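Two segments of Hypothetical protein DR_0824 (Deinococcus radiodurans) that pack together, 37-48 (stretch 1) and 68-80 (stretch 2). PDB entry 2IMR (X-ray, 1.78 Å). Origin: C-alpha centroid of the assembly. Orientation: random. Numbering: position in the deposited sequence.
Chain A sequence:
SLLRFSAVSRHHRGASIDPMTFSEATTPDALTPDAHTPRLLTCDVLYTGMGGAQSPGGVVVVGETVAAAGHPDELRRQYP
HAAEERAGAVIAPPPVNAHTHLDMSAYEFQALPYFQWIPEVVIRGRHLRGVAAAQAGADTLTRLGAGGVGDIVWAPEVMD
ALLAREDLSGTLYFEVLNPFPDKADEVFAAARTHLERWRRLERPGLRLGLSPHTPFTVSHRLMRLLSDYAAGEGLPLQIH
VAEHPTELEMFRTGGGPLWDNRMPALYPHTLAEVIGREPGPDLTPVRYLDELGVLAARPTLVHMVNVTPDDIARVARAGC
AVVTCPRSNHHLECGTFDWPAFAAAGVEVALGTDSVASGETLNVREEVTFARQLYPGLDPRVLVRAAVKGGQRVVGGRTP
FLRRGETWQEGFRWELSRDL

Stretch 1 (37-48) TPRLLTCDVLYT
Stretch 2 68-80: AAGHPDELRRQYP

What holds the middle of this contact together? L40, on the strand of residues 38-43, meets L75, on the helix of residues 72-78, and their methyls approach to 3.6 Å between L40 CD1 and L75 CD1. Both residues are buried and both point CA-to-CB toward the other stretch. L40 takes chi1 t and chi2 p, L75 chi1 m and chi2 t, with 7.5 Å between L40 CA and L75 CA. The other L40 methyl lies near the backbone of the next residue, with L40 CD2 4.4 Å from R76 N. Its neighbours R39 and L41 point CA-to-CB away, in keeping with the alternation usual in a strand.

How do strand and helix run past each other? They are nearly antiparallel, with 165° between their N-to-C directions and a closest axial approach of 9.8 Å. The register therefore descends along stretch 2 as stretch 1 ascends: P38 lies by Y79, L40 by L75 and T42 by P72, the last pair with 6.7 Å from T42 CA to P72 CA. At one end P38 CB lies 4.0 Å from Y79 CD2, oblique to the ring; Y79 has chi1 -55° and chi2 83°, and its phi/psi of -134/79 has left the helical region. At the other end T42, chi1 p, brings CG2 to 4.4 Å from P72 CB.

What happens beyond the helix? The chain of stretch 1 passes D44, at phi/psi -84/-37, and resumes as strand at V45, so that L46 and T48 face the strand of A69 and G70. L46 (chi1 160°, chi2 75°) sets CD2 4.5 Å from A69 CB and 3.5 Å from G70 O, an apolar methyl against a carbonyl. G70 has no side chain and adopts 174/-146. Farther along, T48, chi1 p, places CG2 4.0 Å from A69 CB.

Where are the polar interactions? No hydrogen bond joins the two stretches among the modelled atoms, and the side chains of R76 and R77 are incomplete beyond CB. The polar bonds instead shape stretch 2 itself. H71 occupies the N-cap position, directs CA-to-CB away from stretch 1, with chi1 t and chi2 100°, and donates from H71 NE2 to D73 OD1 at 2.6 Å; D73 has chi1 m. Within the helix, R76 N bonds to P72 O at 2.8 Å and R77 N to D73 O at 3.2 Å, while Y79 N to L75 O at 2.7 Å ties Y79 back to the last turn. T42 OG1 is hydrogen-bonded elsewhere in the structure.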

ATOM      1  N   THR A  37     -39.267  11.689  -5.850  1.00 38.66           N
ATOM      2  CA  THR A  37     -38.695  11.855  -7.185  1.00 35.93           C
ATOM      3  C   THR A  37     -37.296  11.257  -7.286  1.00 34.88           C
ATOM      4  O   THR A  37     -36.317  11.862  -6.845  1.00 35.39           O
ATOM      5  CB  THR A  37     -38.618  13.343  -7.572  1.00 36.15           C
ATOM      6  OG1 THR A  37     -39.905  13.951  -7.400  1.00 36.97           O
ATOM      7  CG2 THR A  37     -38.180  13.492  -9.020  1.00 35.56           C
ATOM      8  N   PRO A  38     -37.185  10.058  -7.879  1.00 33.49           N
ATOM      9  CA  PRO A  38     -35.896   9.377  -8.039  1.00 32.09           C
ATOM     10  C   PRO A  38     -34.944  10.119  -8.972  1.00 30.76           C
ATOM     11  O   PRO A  38     -35.369  10.759  -9.930  1.00 32.12           O
ATOM     12  CB  PRO A  38     -36.290   8.012  -8.607  1.00 32.70           C
ATOM     13  CG  PRO A  38     -37.695   7.815  -8.097  1.00 34.11           C
ATOM     14  CD  PRO A  38     -38.290   9.181  -8.303  1.00 32.86           C
ATOM     15  N   ARG A  39     -33.652  10.035  -8.678  1.00 28.55           N
ATOM     16  CA  ARG A  39     -32.637  10.665  -9.509  1.00 25.88           C
ATOM     17  C   ARG A  39     -31.685   9.552  -9.918  1.00 23.09           C
ATOM     18  O   ARG A  39     -31.266   8.755  -9.080  1.00 22.08           O
ATOM     19  CB  ARG A  39     -31.864  11.728  -8.724  1.00 27.21           C
ATOM     20  CG  ARG A  39     -32.744  12.700  -7.962  1.00 29.14           C
ATOM     21  CD  ARG A  39     -32.006  13.991  -7.645  1.00 29.73           C
ATOM     22  NE  ARG A  39     -30.786  13.787  -6.869  1.00 28.81           N
ATOM     23  CZ  ARG A  39     -30.749  13.314  -5.628  1.00 30.51           C
ATOM     24  NH1 ARG A  39     -31.870  12.977  -4.998  1.00 31.21           N
ATOM     25  NH2 ARG A  39     -29.585  13.200  -5.006  1.00 34.41           N
ATOM     26  N   LEU A  40     -31.360   9.498 -11.203  1.00 22.07           N
ATOM     27  CA  LEU A  40     -30.453   8.485 -11.721  1.00 22.72           C
ATOM     28  C   LEU A  40     -29.083   9.089 -11.978  1.00 21.13           C
ATOM     29  O   LEU A  40     -28.891   9.841 -12.935  1.00 21.71           O
ATOM     30  CB  LEU A  40     -31.000   7.898 -13.025  1.00 25.76           C
ATOM     31  CG  LEU A  40     -30.038   7.025 -13.836  1.00 27.74           C
ATOM     32  CD1 LEU A  40     -29.551   5.854 -12.992  1.00 27.59           C
ATOM     33  CD2 LEU A  40     -30.748   6.530 -15.089  1.00 29.18           C
ATOM     34  N   LEU A  41     -28.134   8.766 -11.107  1.00 21.26           N
ATOM     35  CA  LEU A  41     -26.778   9.269 -11.257  1.00 22.23           C
ATOM     36  C   LEU A  41     -25.983   8.216 -12.006  1.00 22.02           C
ATOM     37  O   LEU A  41     -25.884   7.077 -11.554  1.00 23.50           O
ATOM     38  CB  LEU A  41     -26.144   9.514  -9.889  1.00 22.15           C
ATOM     39  CG  LEU A  41     -27.010  10.197  -8.828  1.00 24.85           C
ATOM     40  CD1 LEU A  41     -26.120  10.652  -7.692  1.00 24.64           C
ATOM     41  CD2 LEU A  41     -27.757  11.378  -9.416  1.00 25.60           C
ATOM     42  N   THR A  42     -25.420   8.588 -13.150  1.00 21.98           N
ATOM     43  CA  THR A  42     -24.640   7.638 -13.934  1.00 23.04           C
ATOM     44  C   THR A  42     -23.141   7.906 -13.842  1.00 23.72           C
ATOM     45  O   THR A  42     -22.705   9.048 -13.684  1.00 23.64           O
ATOM     46  CB  THR A  42     -25.056   7.658 -15.414  1.00 22.63           C
ATOM     47  OG1 THR A  42     -24.766   8.941 -15.980  1.00 26.35           O
ATOM     48  CG2 THR A  42     -26.545   7.378 -15.547  1.00 22.32           C
ATOM     49  N   CYS A  43     -22.356   6.840 -13.941  1.00 23.09           N
ATOM     50  CA  CYS A  43     -20.903   6.944 -13.872  1.00 23.37           C
ATOM     51  C   CYS A  43     -20.255   5.946 -14.820  1.00 25.52           C
ATOM     52  O   CYS A  43     -20.940   5.121 -15.431  1.00 24.69           O
ATOM     53  CB  CYS A  43     -20.424   6.697 -12.438  1.00 22.05           C
ATOM     54  SG  CYS A  43     -20.919   5.114 -11.691  1.00 24.14           S
ATOM     55  N   ASP A  44     -18.934   6.017 -14.945  1.00 26.13           N
ATOM     56  CA  ASP A  44     -18.226   5.101 -15.827  1.00 27.17           C
ATOM     57  C   ASP A  44     -17.948   3.799 -15.108  1.00 27.10           C
ATOM     58  O   ASP A  44     -18.007   2.725 -15.705  1.00 28.11           O
ATOM     59  CB  ASP A  44     -16.921   5.729 -16.317  1.00 29.17           C
ATOM     60  CG  ASP A  44     -17.156   6.990 -17.123  1.00 31.34           C
ATOM     61  OD1 ASP A  44     -18.092   6.997 -17.949  1.00 35.08           O
ATOM     62  OD2 ASP A  44     -16.405   7.969 -16.942  1.00 34.61           O
ATOM     63  N   VAL A  45     -17.643   3.895 -13.820  1.00 26.48           N
ATOM     64  CA  VAL A  45     -17.371   2.718 -13.014  1.00 26.00           C
ATOM     65  C   VAL A  45     -18.021   2.843 -11.648  1.00 26.79           C
ATOM     66  O   VAL A  45     -17.803   3.818 -10.922  1.00 24.67           O
ATOM     67  CB  VAL A  45     -15.854   2.496 -12.811  1.00 26.02           C
ATOM     68  CG1 VAL A  45     -15.627   1.332 -11.860  1.00 25.79           C
ATOM     69  CG2 VAL A  45     -15.186   2.224 -14.144  1.00 26.65           C
ATOM     70  N   LEU A  46     -18.823   1.843 -11.305  1.00 25.04           N
ATOM     71  CA  LEU A  46     -19.514   1.807 -10.030  1.00 26.37           C
ATOM     72  C   LEU A  46     -19.051   0.635  -9.177  1.00 26.95           C
ATOM     73  O   LEU A  46     -18.920  -0.482  -9.670  1.00 27.96           O
ATOM     74  CB  LEU A  46     -21.021   1.677 -10.257  1.00 26.20           C
ATOM     75  CG  LEU A  46     -21.818   1.153  -9.059  1.00 27.68           C
ATOM     76  CD1 LEU A  46     -21.944   2.239  -8.010  1.00 28.61           C
ATOM     77  CD2 LEU A  46     -23.199   0.697  -9.518  1.00 28.55           C
ATOM     78  N   TYR A  47     -18.793   0.892  -7.901  1.00 27.95           N
ATOM     79  CA  TYR A  47     -18.412  -0.178  -6.991  1.00 29.04           C
ATOM     80  C   TYR A  47     -19.274  -0.050  -5.742  1.00 30.61           C
ATOM     81  O   TYR A  47     -19.213   0.956  -5.035  1.00 29.04           O
ATOM     82  CB  TYR A  47     -16.933  -0.111  -6.607  1.00 30.34           C
ATOM     83  CG  TYR A  47     -16.537  -1.293  -5.748  1.00 31.26           C
ATOM     84  CD1 TYR A  47     -16.589  -2.591  -6.260  1.00 31.93           C
ATOM     85  CD2 TYR A  47     -16.201  -1.128  -4.406  1.00 30.27           C
ATOM     86  CE1 TYR A  47     -16.323  -3.697  -5.453  1.00 31.43           C
ATOM     87  CE2 TYR A  47     -15.933  -2.228  -3.590  1.00 30.99           C
ATOM     88  CZ  TYR A  47     -16.000  -3.510  -4.123  1.00 31.97           C
ATOM     89  OH  TYR A  47     -15.759  -4.605  -3.323  1.00 31.47           O
ATOM     90  N   THR A  48     -20.078  -1.078  -5.479  1.00 32.20           N
ATOM     91  CA  THR A  48     -20.983  -1.087  -4.334  1.00 33.93           C
ATOM     92  C   THR A  48     -20.350  -1.623  -3.057  1.00 35.21           C
ATOM     93  O   THR A  48     -19.328  -2.312  -3.096  1.00 37.99           O
ATOM     94  CB  THR A  48     -22.235  -1.922  -4.649  1.00 33.92           C
ATOM     95  OG1 THR A  48     -21.847  -3.265  -4.960  1.00 35.11           O
ATOM     96  CG2 THR A  48     -22.968  -1.340  -5.844  1.00 33.92           C
ATOM     97  N   ALA A  68     -31.525   2.046  -5.539  1.00 30.61           N
ATOM     98  CA  ALA A  68     -30.935   0.889  -6.190  1.00 32.44           C
ATOM     99  C   ALA A  68     -29.581   1.266  -6.765  1.00 33.33           C
ATOM    100  O   ALA A  68     -29.309   2.439  -7.029  1.00 31.70           O
ATOM    101  CB  ALA A  68     -31.852   0.393  -7.299  1.00 31.24           C
ATOM    102  N   ALA A  69     -28.733   0.262  -6.948  1.00 33.75           N
ATOM    103  CA  ALA A  69     -27.405   0.478  -7.504  1.00 34.93           C
ATOM    104  C   ALA A  69     -27.041  -0.716  -8.366  1.00 35.89           C
ATOM    105  O   ALA A  69     -27.103  -1.861  -7.915  1.00 36.62           O
ATOM    106  CB  ALA A  69     -26.387   0.656  -6.387  1.00 33.72           C
ATOM    107  N   GLY A  70     -26.678  -0.439  -9.613  1.00 35.66           N
ATOM    108  CA  GLY A  70     -26.306  -1.497 -10.534  1.00 36.15           C
ATOM    109  C   GLY A  70     -26.078  -0.932 -11.919  1.00 36.33           C
ATOM    110  O   GLY A  70     -25.604   0.196 -12.069  1.00 37.01           O
ATOM    111  N   HIS A  71     -26.406  -1.712 -12.942  1.00 36.81           N
ATOM    112  CA  HIS A  71     -26.230  -1.254 -14.309  1.00 36.50           C
ATOM    113  C   HIS A  71     -27.284  -0.195 -14.604  1.00 37.99           C
ATOM    114  O   HIS A  71     -28.448  -0.348 -14.226  1.00 38.51           O
ATOM    115  CB  HIS A  71     -26.377  -2.415 -15.296  1.00 35.64           C
ATOM    116  CG  HIS A  71     -26.047  -2.039 -16.706  1.00 33.58           C
ATOM    117  ND1 HIS A  71     -24.833  -2.332 -17.289  1.00 33.78           N
ATOM    118  CD2 HIS A  71     -26.744  -1.329 -17.624  1.00 30.87           C
ATOM    119  CE1 HIS A  71     -24.794  -1.813 -18.503  1.00 33.64           C
ATOM    120  NE2 HIS A  71     -25.941  -1.199 -18.731  1.00 32.87           N
ATOM    121  N   PRO A  72     -26.890   0.893 -15.291  1.00 38.62           N
ATOM    122  CA  PRO A  72     -27.778   2.003 -15.651  1.00 39.41           C
ATOM    123  C   PRO A  72     -28.986   1.680 -16.526  1.00 41.43           C
ATOM    124  O   PRO A  72     -30.076   2.204 -16.290  1.00 42.47           O
ATOM    125  CB  PRO A  72     -26.830   3.006 -16.312  1.00 39.14           C
ATOM    126  CG  PRO A  72     -25.765   2.136 -16.893  1.00 37.53           C
ATOM    127  CD  PRO A  72     -25.522   1.150 -15.776  1.00 38.58           C
ATOM    128  N   ASP A  73     -28.806   0.838 -17.542  1.00 42.12           N
ATOM    129  CA  ASP A  73     -29.929   0.497 -18.410  1.00 42.42           C
ATOM    130  C   ASP A  73     -31.018  -0.184 -17.598  1.00 41.21           C
ATOM    131  O   ASP A  73     -32.206   0.062 -17.805  1.00 42.18           O
ATOM    132  CB  ASP A  73     -29.478  -0.402 -19.564  1.00 43.63           C
ATOM    133  CG  ASP A  73     -28.573   0.322 -20.545  1.00 46.07           C
ATOM    134  OD1 ASP A  73     -27.353   0.407 -20.283  1.00 47.32           O
ATOM    135  OD2 ASP A  73     -29.086   0.819 -21.572  1.00 48.19           O
ATOM    136  N   GLU A  74     -30.614  -1.045 -16.673  1.00 40.47           N
ATOM    137  CA  GLU A  74     -31.578  -1.713 -15.812  1.00 40.16           C
ATOM    138  C   GLU A  74     -32.382  -0.629 -15.087  1.00 40.18           C
ATOM    139  O   GLU A  74     -33.600  -0.730 -14.954  1.00 41.50           O
ATOM    140  CB  GLU A  74     -30.861  -2.588 -14.779  1.00 39.37           C
ATOM    141  CG  GLU A  74     -30.375  -3.925 -15.305  1.00 39.69           C
ATOM    142  CD  GLU A  74     -31.520  -4.852 -15.683  1.00 38.35           C
ATOM    143  OE1 GLU A  74     -32.288  -5.251 -14.781  1.00 39.89           O
ATOM    144  OE2 GLU A  74     -31.655  -5.179 -16.880  1.00 40.51           O
ATOM    145  N   LEU A  75     -31.684   0.414 -14.643  1.00 38.38           N
ATOM    146  CA  LEU A  75     -32.298   1.514 -13.905  1.00 36.04           C
ATOM    147  C   LEU A  75     -33.224   2.409 -14.730  1.00 36.10           C
ATOM    148  O   LEU A  75     -34.309   2.771 -14.274  1.00 35.40           O
ATOM    149  CB  LEU A  75     -31.198   2.362 -13.245  1.00 34.83           C
ATOM    150  CG  LEU A  75     -30.205   1.585 -12.375  1.00 32.73           C
ATOM    151  CD1 LEU A  75     -29.145   2.519 -11.807  1.00 34.19           C
ATOM    152  CD2 LEU A  75     -30.952   0.891 -11.247  1.00 33.86           C
ATOM    153  N   ARG A  76     -32.809   2.772 -15.938  1.00 36.41           N
ATOM    154  CA  ARG A  76     -33.642   3.625 -16.777  1.00 37.97           C
ATOM    155  C   ARG A  76     -34.939   2.893 -17.100  1.00 39.26           C
ATOM    156  O   ARG A  76     -35.960   3.514 -17.405  1.00 38.89           O
ATOM    157  CB  ARG A  76     -32.905   3.990 -18.063  1.00 38.39           C
ATOM    158  N   ARG A  77     -34.892   1.566 -17.016  1.00 40.16           N
ATOM    159  CA  ARG A  77     -36.056   0.737 -17.296  1.00 42.17           C
ATOM    160  C   ARG A  77     -36.906   0.562 -16.043  1.00 42.23           C
ATOM    161  O   ARG A  77     -38.117   0.370 -16.131  1.00 43.41           O
ATOM    162  CB  ARG A  77     -35.613  -0.627 -17.828  1.00 41.50           C
ATOM    163  N   GLN A  78     -36.269   0.635 -14.877  1.00 42.16           N
ATOM    164  CA  GLN A  78     -36.979   0.484 -13.611  1.00 41.09           C
ATOM    165  C   GLN A  78     -37.528   1.818 -13.121  1.00 41.25           C
ATOM    166  O   GLN A  78     -38.512   1.857 -12.381  1.00 43.00           O
ATOM    167  CB  GLN A  78     -36.049  -0.104 -12.553  1.00 40.56           C
ATOM    168  CG  GLN A  78     -35.474  -1.455 -12.921  1.00 42.18           C
ATOM    169  CD  GLN A  78     -34.395  -1.905 -11.955  1.00 43.37           C
ATOM    170  OE1 GLN A  78     -34.654  -2.109 -10.769  1.00 45.45           O
ATOM    171  NE2 GLN A  78     -33.175  -2.054 -12.459  1.00 44.41           N
ATOM    172  N   TYR A  79     -36.886   2.908 -13.533  1.00 40.13           N
ATOM    173  CA  TYR A  79     -37.308   4.253 -13.147  1.00 38.15           C
ATOM    174  C   TYR A  79     -37.320   5.146 -14.388  1.00 39.01           C
ATOM    175  O   TYR A  79     -36.401   5.934 -14.604  1.00 38.62           O
ATOM    176  CB  TYR A  79     -36.350   4.842 -12.103  1.00 35.36           C
ATOM    177  CG  TYR A  79     -36.156   3.981 -10.875  1.00 32.21           C
ATOM    178  CD1 TYR A  79     -35.251   2.918 -10.877  1.00 33.17           C
ATOM    179  CD2 TYR A  79     -36.896   4.213  -9.718  1.00 31.82           C
ATOM    180  CE1 TYR A  79     -35.088   2.109  -9.749  1.00 30.18           C
ATOM    181  CE2 TYR A  79     -36.744   3.412  -8.590  1.00 30.71           C
ATOM    182  CZ  TYR A  79     -35.840   2.366  -8.610  1.00 31.07           C
ATOM    183  OH  TYR A  79     -35.683   1.589  -7.484  1.00 31.59           O
ATOM    184  N   PRO A  80     -38.370   5.034 -15.221  1.00 38.90           N
ATOM    185  CA  PRO A  80     -38.490   5.834 -16.446  1.00 38.65           C
ATOM    186  C   PRO A  80     -38.713   7.330 -16.236  1.00 39.16           C
ATOM    187  O   PRO A  80     -38.439   8.133 -17.130  1.00 39.53           O
ATOM    188  CB  PRO A  80     -39.659   5.170 -17.172  1.00 38.58           C
ATOM    189  CG  PRO A  80     -40.524   4.713 -16.044  1.00 39.47           C
ATOM    190  CD  PRO A  80     -39.509   4.107 -15.091  1.00 39.62           C
TER